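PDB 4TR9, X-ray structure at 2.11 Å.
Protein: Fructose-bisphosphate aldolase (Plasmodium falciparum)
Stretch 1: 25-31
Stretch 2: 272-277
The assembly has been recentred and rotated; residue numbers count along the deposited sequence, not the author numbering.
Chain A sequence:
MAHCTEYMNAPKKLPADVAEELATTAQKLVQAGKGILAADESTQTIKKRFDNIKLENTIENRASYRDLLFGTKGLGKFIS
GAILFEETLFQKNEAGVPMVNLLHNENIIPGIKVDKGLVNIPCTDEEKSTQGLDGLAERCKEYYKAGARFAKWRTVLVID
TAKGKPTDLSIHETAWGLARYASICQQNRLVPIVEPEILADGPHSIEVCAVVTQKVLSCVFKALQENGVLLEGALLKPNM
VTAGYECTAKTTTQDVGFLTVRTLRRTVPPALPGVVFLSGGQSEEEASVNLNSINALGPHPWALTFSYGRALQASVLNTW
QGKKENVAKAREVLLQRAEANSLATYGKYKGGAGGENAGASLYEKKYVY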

# COMPACT_ATOMS: atom_id res chain seq x y z
N THR A 25 -29.79 -10.16 -7.16
CA THR A 25 -29.25 -11.05 -8.19
C THR A 25 -28.12 -11.91 -7.64
O THR A 25 -28.02 -13.10 -7.96
CB THR A 25 -28.74 -10.25 -9.40
OG1 THR A 25 -29.79 -9.43 -9.92
CG2 THR A 25 -28.24 -11.18 -10.50
N ALA A 26 -27.27 -11.31 -6.81
CA ALA A 26 -26.13 -12.02 -6.24
C ALA A 26 -26.56 -13.17 -5.34
O ALA A 26 -26.01 -14.27 -5.42
CB ALA A 26 -25.25 -11.05 -5.45
N GLN A 27 -27.56 -12.92 -4.49
CA GLN A 27 -28.06 -13.95 -3.59
C GLN A 27 -28.85 -15.01 -4.35
O GLN A 27 -28.85 -16.19 -3.98
CB GLN A 27 -28.94 -13.31 -2.50
CG GLN A 27 -29.52 -14.31 -1.50
CD GLN A 27 -28.45 -14.99 -0.66
OE1 GLN A 27 -27.37 -14.43 -0.43
NE2 GLN A 27 -28.74 -16.20 -0.20
N LYS A 28 -29.51 -14.59 -5.42
CA LYS A 28 -30.34 -15.49 -6.22
C LYS A 28 -29.48 -16.45 -7.04
O LYS A 28 -29.88 -17.59 -7.30
CB LYS A 28 -31.25 -14.67 -7.14
CG LYS A 28 -32.28 -15.48 -7.91
CD LYS A 28 -33.41 -14.59 -8.41
CE LYS A 28 -32.87 -13.34 -9.10
NZ LYS A 28 -33.95 -12.39 -9.48
N LEU A 29 -28.29 -16.00 -7.44
CA LEU A 29 -27.36 -16.84 -8.18
C LEU A 29 -26.79 -17.95 -7.30
O LEU A 29 -26.39 -19.00 -7.79
CB LEU A 29 -26.23 -16.00 -8.77
CG LEU A 29 -26.56 -15.16 -10.00
CD1 LEU A 29 -25.38 -14.29 -10.40
CD2 LEU A 29 -26.99 -16.06 -11.15
N VAL A 30 -26.74 -17.69 -5.99
CA VAL A 30 -26.25 -18.69 -5.04
C VAL A 30 -27.40 -19.22 -4.19
O VAL A 30 -27.21 -19.56 -3.02
CB VAL A 30 -25.15 -18.11 -4.13
CG1 VAL A 30 -23.89 -17.84 -4.94
CG2 VAL A 30 -25.63 -16.84 -3.44
N GLN A 31 -28.59 -19.30 -4.79
CA GLN A 31 -29.77 -19.82 -4.11
C GLN A 31 -29.53 -21.27 -3.68
O GLN A 31 -28.73 -21.98 -4.29
CB GLN A 31 -31.00 -19.72 -5.03
CG GLN A 31 -32.33 -19.85 -4.31
CD GLN A 31 -33.52 -19.61 -5.23
OE1 GLN A 31 -33.37 -19.53 -6.45
NE2 GLN A 31 -34.71 -19.50 -4.64
N LEU A 272 -20.25 -10.82 1.45
CA LEU A 272 -20.30 -11.55 0.19
C LEU A 272 -21.32 -12.68 0.31
O LEU A 272 -21.16 -13.57 1.14
CB LEU A 272 -18.92 -12.10 -0.17
CG LEU A 272 -18.69 -12.48 -1.63
CD1 LEU A 272 -18.63 -11.23 -2.50
CD2 LEU A 272 -17.43 -13.30 -1.78
N PRO A 273 -22.37 -12.63 -0.52
CA PRO A 273 -23.49 -13.58 -0.43
C PRO A 273 -23.08 -15.02 -0.71
O PRO A 273 -23.72 -15.94 -0.19
CB PRO A 273 -24.46 -13.07 -1.50
CG PRO A 273 -23.61 -12.34 -2.47
CD PRO A 273 -22.53 -11.70 -1.65
N GLY A 274 -22.04 -15.22 -1.51
CA GLY A 274 -21.60 -16.56 -1.83
C GLY A 274 -20.28 -16.65 -2.57
O GLY A 274 -19.71 -15.64 -2.98
N VAL A 275 -19.79 -17.88 -2.72
CA VAL A 275 -18.55 -18.15 -3.44
C VAL A 275 -18.76 -19.28 -4.44
O VAL A 275 -19.18 -20.38 -4.07
CB VAL A 275 -17.41 -18.52 -2.47
CG1 VAL A 275 -16.24 -19.12 -3.22
CG2 VAL A 275 -16.98 -17.30 -1.67
N VAL A 276 -18.48 -19.01 -5.71
CA VAL A 276 -18.68 -20.00 -6.76
C VAL A 276 -17.35 -20.59 -7.25
O VAL A 276 -16.62 -19.95 -8.00
CB VAL A 276 -19.44 -19.38 -7.96
CG1 VAL A 276 -20.94 -19.39 -7.69
CG2 VAL A 276 -18.96 -17.97 -8.24
N PHE A 277 -17.06 -21.81 -6.81
CA PHE A 277 -15.79 -22.45 -7.15
C PHE A 277 -15.69 -22.82 -8.63
O PHE A 277 -16.70 -23.05 -9.29
CB PHE A 277 -15.59 -23.71 -6.30
CG PHE A 277 -15.35 -23.43 -4.85
CD1 PHE A 277 -14.13 -22.96 -4.41
CD2 PHE A 277 -16.35 -23.64 -3.92
CE1 PHE A 277 -13.90 -22.70 -3.08
CE2 PHE A 277 -16.14 -23.38 -2.58
CZ PHE A 277 -14.91 -22.91 -2.16

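The contact between residues 25-31 and 272-277 joins parts of the chain that lie more than 240 residues apart in sequence. The first stretch is the last part of a helix that begins earlier in the chain and the loop that follows it; the second enters through Leu 272 and Pro 273 and becomes a strand from Gly 274 to Phe 277. The backbones come nearest at two places, with the CA atoms of Gln 27 and Pro 273 5.6 Å apart and those of Val 30 and Gly 274 6.0 Å apart. Together the two surfaces bury 228 Å², a small patch in which Pro 273 and Val 30 contribute the most area.

No hydrogen bond crosses between the stretches. The backbone bonds found here are internal to the first stretch: Leu 29 N donates to Thr 25 O at 3.0 Å, the i to i-4 pattern of an α-helix, whereas Val 30 N to Gln 27 O and Gln 31 N to Lys 28 O, both 3.3 Å, are weak and span three residues, as in a tightening turn.

Apolar packing therefore carries the contact. Pro 273, its ring in the C-gamma endo pucker, directs its CA-to-CB bond toward the helix, and its CG lies 3.6 Å from CB of Ala 26. The methyl of Ala 26 packs directly against the proline ring, an apolar contact. Val 30 also points toward the strand segment. In its m rotamer (chi1 -69°), it places CG2 4.4 Å from CB of Pro 273 and CG1 4.3 Å from CG1 of Val 276, so CG2 faces Pro 273 and CG1 faces Val 276, while both methyls approach Gly 274. Val 276 points toward the helical stretch as well, while the intervening Val 275 points away, in keeping with the alternation of side chains along a strand.

Gly 274 makes room for this arrangement. Its CA is 4.1 Å from CG1 of Val 30, and a CB in the ideal position would fall 2.6 Å from that same CG1, a clash. The absence of a side chain thus allows the valine methyl to lie over the strand backbone.

Two contacts bring polar atoms against carbon. The CA-to-CB bond of Gln 27 points sideways, but the end of the side chain comes nearer, with OE1 3.4 Å from CB of Pro 273. This is a van der Waals approach of the amide oxygen to an aliphatic carbon. Similarly, CG2 of Val 30 lies 3.9 Å from O of Pro 273, extending the packing onto the backbone.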